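Local coordinates for protein arginase (Glaciozyma antarctica, PDB 5YNL) that probably catalyses the hydrolysis of arginine to ornithine and urea, as a cold-adapted arginase of a psychrophilic yeast, at residues I175-H180 against L283-D288; T54-G59 against L93-D98; N184-T189 against P198-L203. All coordinates share one frame; numbering follows the deposited sequence.

Contact 1. Residues I175-H180 against L283-D288; sequences IWVDAH and LSFDVD
Ile-175 to Val-177 pair with Leu-283 to Phe-285 as neighbouring parallel strands in the middle of the arginase alpha/beta fold. Their short segments run parallel to within 4°. Both lead into an acidic cluster; the sequences here, DAH and SFDVD, fit the manganese-binding motifs of arginases, so this is probably the metal site.

Three backbone bonds zip the strands. Ser-284 N donates to Ile-175 O at 2.8 Å. Val-177 N reaches Ser-284 O at 3.0 Å, and Asp-286 N donates to Val-177 O. On one side of the sheet, Val-177 CG1 sits over the centre of the Phe-285 ring, 3.8 Å from its centroid, a CH-pi contact. Val-177 is placed for this by CG1 lying anti to the backbone N (chi1 -179°); its other branch, CG2, turns to Leu-283 CD1. Helix 308-320 covers this side. On the other side Trp-176 stacks on His-155, which also bonds Ser-284 OG and Asp-178 OD2.

At the C-terminal ends of the strands the carboxylates of Asp-178, Asp-286 and Asp-288 converge. Asp-178 OD1 and Asp-288 OD1 are 3.2 Å apart, with their carboxylate planes 85° apart. Acceptors this close would probably repel without a cation nearby. Two Asx turns fix the cluster: Asp-178 OD1 accepts from His-180 N at 2.6 Å, and Asp-286 OD1 accepts from Asp-288 N, also at 2.6 Å.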
# COMPACT_ATOMS: atom_id res chain seq x y z
N ILE A 175 -3.07 -0.65 -5.88
CA ILE A 175 -1.82 -0.45 -6.60
C ILE A 175 -0.68 -0.78 -5.66
O ILE A 175 -0.52 -0.17 -4.60
CB ILE A 175 -1.69 0.98 -7.13
CG1 ILE A 175 -2.82 1.25 -8.12
CG2 ILE A 175 -0.32 1.23 -7.82
CD1 ILE A 175 -2.77 2.62 -8.68
N TRP A 176 0.10 -1.78 -6.04
CA TRP A 176 1.04 -2.36 -5.11
C TRP A 176 2.42 -2.02 -5.65
O TRP A 176 2.78 -2.42 -6.77
CB TRP A 176 0.80 -3.86 -5.08
CG TRP A 176 1.59 -4.64 -4.09
CD1 TRP A 176 2.91 -5.00 -4.17
CD2 TRP A 176 1.08 -5.25 -2.90
NE1 TRP A 176 3.26 -5.76 -3.08
CE2 TRP A 176 2.16 -5.93 -2.29
CE3 TRP A 176 -0.17 -5.26 -2.29
CZ2 TRP A 176 2.01 -6.61 -1.07
CZ3 TRP A 176 -0.31 -5.94 -1.09
CH2 TRP A 176 0.77 -6.61 -0.50
N VAL A 177 3.18 -1.25 -4.88
CA VAL A 177 4.50 -0.83 -5.30
C VAL A 177 5.57 -1.53 -4.45
O VAL A 177 5.68 -1.30 -3.23
CB VAL A 177 4.65 0.70 -5.22
CG1 VAL A 177 6.05 1.14 -5.69
CG2 VAL A 177 3.54 1.39 -6.07
N ASP A 178 6.35 -2.39 -5.10
CA ASP A 178 7.24 -3.31 -4.38
C ASP A 178 8.13 -4.00 -5.39
O ASP A 178 7.77 -4.14 -6.56
CB ASP A 178 6.41 -4.36 -3.61
CG ASP A 178 7.18 -5.03 -2.48
OD1 ASP A 178 8.27 -5.58 -2.75
OD2 ASP A 178 6.70 -5.03 -1.32
N ALA A 179 9.31 -4.39 -4.92
CA ALA A 179 10.23 -5.19 -5.73
C ALA A 179 9.73 -6.63 -5.77
O ALA A 179 10.16 -7.43 -6.61
CB ALA A 179 11.63 -5.13 -5.15
N HIS A 180 8.84 -6.95 -4.83
CA HIS A 180 8.36 -8.32 -4.65
C HIS A 180 6.86 -8.44 -4.86
O HIS A 180 6.11 -7.56 -4.44
CB HIS A 180 8.67 -8.79 -3.23
CG HIS A 180 10.06 -8.51 -2.79
ND1 HIS A 180 11.17 -8.93 -3.51
CD2 HIS A 180 10.55 -7.84 -1.72
CE1 HIS A 180 12.27 -8.54 -2.89
NE2 HIS A 180 11.92 -7.88 -1.80
N LEU A 283 -3.27 2.68 -2.36
CA LEU A 283 -1.88 2.65 -2.82
C LEU A 283 -1.01 2.09 -1.73
O LEU A 283 -0.79 2.74 -0.68
CB LEU A 283 -1.37 4.05 -3.21
CG LEU A 283 0.09 4.20 -3.67
CD1 LEU A 283 0.44 3.29 -4.88
CD2 LEU A 283 0.33 5.64 -4.04
N SER A 284 -0.52 0.87 -1.95
CA SER A 284 0.30 0.20 -0.93
C SER A 284 1.76 0.25 -1.34
O SER A 284 2.21 -0.56 -2.17
CB SER A 284 -0.17 -1.24 -0.72
OG SER A 284 0.25 -1.72 0.54
N PHE A 285 2.49 1.22 -0.78
CA PHE A 285 3.83 1.58 -1.23
C PHE A 285 4.93 1.05 -0.30
O PHE A 285 5.00 1.43 0.88
CB PHE A 285 3.96 3.11 -1.33
CG PHE A 285 5.01 3.57 -2.29
CD1 PHE A 285 6.36 3.27 -2.09
CD2 PHE A 285 4.66 4.29 -3.42
CE1 PHE A 285 7.32 3.69 -3.01
CE2 PHE A 285 5.62 4.71 -4.31
CZ PHE A 285 6.95 4.40 -4.12
N ASP A 286 5.80 0.20 -0.83
CA ASP A 286 6.89 -0.35 -0.05
C ASP A 286 8.13 0.35 -0.50
O ASP A 286 8.44 0.38 -1.69
CB ASP A 286 7.06 -1.84 -0.31
CG ASP A 286 8.03 -2.48 0.64
OD1 ASP A 286 9.23 -2.12 0.61
OD2 ASP A 286 7.60 -3.35 1.43
N VAL A 287 8.85 0.91 0.46
CA VAL A 287 10.05 1.69 0.21
C VAL A 287 11.21 0.84 -0.34
O VAL A 287 12.11 1.38 -0.96
CB VAL A 287 10.39 2.48 1.48
CG1 VAL A 287 11.68 3.24 1.35
CG2 VAL A 287 9.25 3.43 1.76
N ASP A 288 11.16 -0.48 -0.16
CA ASP A 288 12.16 -1.35 -0.79
C ASP A 288 12.12 -1.36 -2.34
O ASP A 288 13.01 -1.91 -2.99
CB ASP A 288 12.18 -2.77 -0.17
CG ASP A 288 11.23 -3.78 -0.87
OD1 ASP A 288 10.31 -3.39 -1.64
OD2 ASP A 288 11.39 -5.00 -0.62

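Contact 2. Residues T54-G59 against L93-D98; sequences TPRTAG and LGWTVD
The Trp-95 indole meets Arg-56 across one face, where Arg-56 CG stands 4.3 Å above the ring plane, offset toward the rim. Arg-56 CB lies lower, 3.7 Å from Trp-95 CE3. At the ring edge, near its plane, comes Thr-57 N; Leu-93 CB lies at the edge in plane. The Arg-56 guanidinium has Thr-54 O at its own edge, in its plane. Trp-95 CG stands anti to its carbonyl carbon (chi1 -69°), which swings the six-membered ring against the 56-58 backbone. The indole NE1 bonds Leu-357 O, so its rotation is fixed from the far end too.

Past the indole the two segments form a parallel ladder. Thr-96 N donates to Arg-56 O, Ala-58 N to Thr-96 O at 2.8 Å, and Asp-98 N to Ala-58 O. All three are close to straight. Thr-57 CG2 packs 3.2 Å from Thr-96 O, while Thr-57 OG1 donates to Pro-55 O at 2.7 Å. With an alanine here, both branches are gone, and the Pro-55 carbonyl would probably lose its mate and the loop at Pro-55 be freer to move.

Gly-94 is the C-prime residue of a Schellman motif that ends helix 86-92. The chain then enters strand 96-99, the outermost strand at this end of the sheet. Strand 57-63 lies between it and strand 147-152, and helix 86-92 packs Ile-90 under Ala-58, Trp-95 and Val-97.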
# COMPACT_ATOMS: atom_id res chain seq x y z
N THR A 54 -16.07 15.62 4.27
CA THR A 54 -16.02 17.05 3.94
C THR A 54 -15.10 17.87 4.85
O THR A 54 -14.56 18.88 4.40
CB THR A 54 -17.41 17.68 3.91
N PRO A 55 -14.98 17.49 6.14
CA PRO A 55 -13.77 17.95 6.83
C PRO A 55 -12.57 16.96 6.67
O PRO A 55 -12.50 15.97 7.40
CB PRO A 55 -14.22 18.09 8.29
CG PRO A 55 -15.45 17.26 8.42
CD PRO A 55 -16.09 17.18 7.07
N ARG A 56 -11.67 17.26 5.73
CA ARG A 56 -10.60 16.31 5.33
C ARG A 56 -9.73 15.73 6.47
O ARG A 56 -9.01 16.46 7.17
CB ARG A 56 -9.67 16.94 4.27
CG ARG A 56 -10.25 17.03 2.86
CD ARG A 56 -11.01 15.77 2.46
NE ARG A 56 -11.43 15.77 1.06
CZ ARG A 56 -12.46 16.46 0.57
NH1 ARG A 56 -13.17 17.25 1.37
NH2 ARG A 56 -12.76 16.38 -0.71
N THR A 57 -9.78 14.42 6.64
CA THR A 57 -9.08 13.82 7.76
C THR A 57 -8.15 12.71 7.36
O THR A 57 -8.54 11.79 6.64
CB THR A 57 -10.05 13.33 8.83
OG1 THR A 57 -11.05 14.33 9.06
CG2 THR A 57 -9.30 13.04 10.14
N ALA A 58 -6.90 12.81 7.84
CA ALA A 58 -5.88 11.80 7.60
C ALA A 58 -5.84 10.86 8.79
O ALA A 58 -5.56 11.29 9.90
CB ALA A 58 -4.49 12.45 7.37
N GLY A 59 -6.14 9.58 8.57
CA GLY A 59 -6.02 8.59 9.62
C GLY A 59 -4.60 8.06 9.63
O GLY A 59 -4.02 7.77 8.58
N LEU A 93 -0.97 21.00 5.06
CA LEU A 93 -1.57 20.79 3.75
C LEU A 93 -3.09 20.88 3.83
O LEU A 93 -3.79 20.54 2.87
CB LEU A 93 -1.16 19.43 3.17
CG LEU A 93 0.31 19.25 2.79
CD1 LEU A 93 0.62 17.82 2.33
CD2 LEU A 93 0.70 20.24 1.70
N GLY A 94 -3.60 21.32 4.99
CA GLY A 94 -5.03 21.46 5.18
C GLY A 94 -5.73 20.22 5.72
O GLY A 94 -6.94 20.22 5.87
N TRP A 95 -4.97 19.17 6.01
CA TRP A 95 -5.56 17.96 6.59
C TRP A 95 -5.67 17.99 8.12
O TRP A 95 -4.78 18.53 8.81
CB TRP A 95 -4.70 16.76 6.22
CG TRP A 95 -4.73 16.37 4.78
CD1 TRP A 95 -3.86 16.77 3.80
CD2 TRP A 95 -5.64 15.45 4.16
NE1 TRP A 95 -4.19 16.16 2.61
CE2 TRP A 95 -5.28 15.35 2.80
CE3 TRP A 95 -6.75 14.72 4.62
CZ2 TRP A 95 -5.99 14.56 1.90
CZ3 TRP A 95 -7.43 13.92 3.73
CH2 TRP A 95 -7.05 13.85 2.38
N THR A 96 -6.73 17.40 8.67
CA THR A 96 -6.82 17.18 10.12
C THR A 96 -6.34 15.76 10.45
O THR A 96 -6.64 14.80 9.73
CB THR A 96 -8.23 17.43 10.69
OG1 THR A 96 -8.37 18.82 10.97
CG2 THR A 96 -8.45 16.65 11.99
N VAL A 97 -5.57 15.65 11.53
CA VAL A 97 -4.88 14.41 11.85
C VAL A 97 -5.56 13.63 12.97
O VAL A 97 -5.78 14.16 14.07
CB VAL A 97 -3.40 14.66 12.16
CG1 VAL A 97 -2.74 13.42 12.75
CG2 VAL A 97 -2.68 15.09 10.89
N ASP A 98 -5.88 12.38 12.68
CA ASP A 98 -6.41 11.46 13.66
C ASP A 98 -5.34 10.41 13.96
O ASP A 98 -5.25 9.40 13.26
CB ASP A 98 -7.68 10.80 13.12
CG ASP A 98 -8.44 10.03 14.18
OD1 ASP A 98 -8.25 10.33 15.38
OD2 ASP A 98 -9.24 9.15 13.79

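Contact 3. Residues N184-T189 against P198-L203; sequences NTPHTT and PVSFLL
Ser-200 OG lies 2.8 Å from Asn-184 O, a polar approach whose proton has a second acceptor within reach. Ser-200 CB follows close behind, 3.2 Å from the same Asn-184 O. The hydroxyl sits between the backbone N and the carbonyl carbon (chi1 75°), which also lets it bond Cys-197 O, its stronger partner, just before the helix. Beside this, Pro-186 CG touches Phe-201 CZ at 4.0 Å, the ring and the proline crossing obliquely.

The next shell holds these groups in place. Within the loop, Thr-188 N bonds Thr-185 O at 2.9 Å, closing a turn over Pro-186 and His-187. Asn-184 is tied by its backbone to Ala-238. The helix is held by a backbone bond between Val-199 and Asp-182. Phe-201 also meets Phe-216 and Met-159 of helix 158-168, which help set its ring.

The contact is plain packing of the loop after strand 173-177 on the short helix 198-202 that follows, and buries only 144 Å². One hydroxyl proton faces two carbonyls, so the bond to Asn-184 O is not settled. The link to the loop may be less firm than its length suggests.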
# COMPACT_ATOMS: atom_id res chain seq x y z
N ASN A 184 2.94 -15.62 -2.79
CA ASN A 184 3.04 -17.05 -2.47
C ASN A 184 1.91 -17.59 -1.61
O ASN A 184 1.51 -16.97 -0.62
CB ASN A 184 4.37 -17.38 -1.80
CG ASN A 184 5.31 -18.11 -2.71
OD1 ASN A 184 4.93 -18.50 -3.82
ND2 ASN A 184 6.53 -18.33 -2.26
N THR A 185 1.39 -18.75 -2.00
CA THR A 185 0.52 -19.53 -1.11
C THR A 185 1.43 -20.18 -0.08
O THR A 185 2.63 -20.34 -0.32
CB THR A 185 -0.25 -20.60 -1.90
OG1 THR A 185 -0.94 -21.48 -1.00
CG2 THR A 185 0.70 -21.43 -2.76
N PRO A 186 0.88 -20.56 1.08
CA PRO A 186 1.66 -21.38 2.02
C PRO A 186 2.05 -22.74 1.43
O PRO A 186 2.78 -23.50 2.06
CB PRO A 186 0.70 -21.57 3.20
CG PRO A 186 -0.17 -20.36 3.16
CD PRO A 186 -0.36 -20.04 1.70
N HIS A 187 1.55 -23.02 0.23
CA HIS A 187 1.90 -24.24 -0.49
C HIS A 187 3.00 -23.99 -1.52
O HIS A 187 3.41 -24.91 -2.23
CB HIS A 187 0.66 -24.82 -1.18
N THR A 188 3.48 -22.76 -1.59
CA THR A 188 4.59 -22.42 -2.48
C THR A 188 5.65 -21.58 -1.76
O THR A 188 6.72 -21.32 -2.31
CB THR A 188 4.11 -21.65 -3.73
N THR A 189 5.35 -21.19 -0.53
CA THR A 189 6.21 -20.31 0.27
C THR A 189 7.68 -20.73 0.33
O THR A 189 8.56 -19.93 0.01
CB THR A 189 5.68 -20.16 1.71
N PRO A 198 0.92 -12.21 1.63
CA PRO A 198 -0.33 -11.50 1.92
C PRO A 198 -1.31 -11.41 0.76
O PRO A 198 -2.52 -11.30 0.99
CB PRO A 198 0.14 -10.08 2.28
CG PRO A 198 1.40 -9.91 1.52
CD PRO A 198 2.06 -11.27 1.60
N VAL A 199 -0.80 -11.42 -0.47
CA VAL A 199 -1.70 -11.26 -1.60
C VAL A 199 -2.49 -12.55 -1.82
O VAL A 199 -3.66 -12.53 -2.20
CB VAL A 199 -0.94 -10.83 -2.87
CG1 VAL A 199 -1.92 -10.36 -3.95
CG2 VAL A 199 0.02 -9.72 -2.55
N SER A 200 -1.85 -13.68 -1.52
CA SER A 200 -2.47 -14.98 -1.69
C SER A 200 -3.69 -15.16 -0.78
O SER A 200 -4.61 -15.91 -1.11
CB SER A 200 -1.44 -16.10 -1.48
OG SER A 200 -1.12 -16.28 -0.12
N PHE A 201 -3.70 -14.46 0.36
CA PHE A 201 -4.85 -14.54 1.27
C PHE A 201 -5.94 -13.58 0.79
O PHE A 201 -7.12 -13.92 0.80
CB PHE A 201 -4.43 -14.17 2.71
CG PHE A 201 -3.58 -15.22 3.40
CD1 PHE A 201 -2.23 -15.37 3.10
CD2 PHE A 201 -4.13 -16.03 4.39
CE1 PHE A 201 -1.45 -16.32 3.75
CE2 PHE A 201 -3.36 -16.99 5.04
CZ PHE A 201 -2.02 -17.14 4.72
N LEU A 202 -5.55 -12.38 0.38
CA LEU A 202 -6.52 -11.39 -0.11
C LEU A 202 -7.23 -11.87 -1.37
O LEU A 202 -8.41 -11.56 -1.59
CB LEU A 202 -5.85 -10.05 -0.35
CG LEU A 202 -5.15 -9.50 0.90
CD1 LEU A 202 -4.20 -8.37 0.51
CD2 LEU A 202 -6.16 -9.05 1.96
N LEU A 203 -6.52 -12.63 -2.20
CA LEU A 203 -7.10 -13.17 -3.42
C LEU A 203 -7.94 -14.39 -3.08
O LEU A 203 -8.84 -14.78 -3.82
CB LEU A 203 -6.02 -13.51 -4.44
CG LEU A 203 -5.27 -12.28 -4.99
CD1 LEU A 203 -3.92 -12.70 -5.56
CD2 LEU A 203 -6.10 -11.57 -6.07

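From the N terminus, contact 2 comes first. It closes the loop from strand 57-63 through helices 77-83 and 86-92 to strand 96-99, a beta-alpha-beta crossover at one edge of the sheet. Contact 1 opens later. It joins strand 173-177 to strand 281-286 near the middle of the same sheet, about 24 Å from contact 2 between centres. Contact 3 is nested within that long loop and closes a short one, just after strand 173-177. It touches contact 1, with Trp-176 CH2 packing 3.8 Å from Val-199 CG2. Contacts 2 and 3 lie on opposite sides of the chain's centre. None of the loops cross.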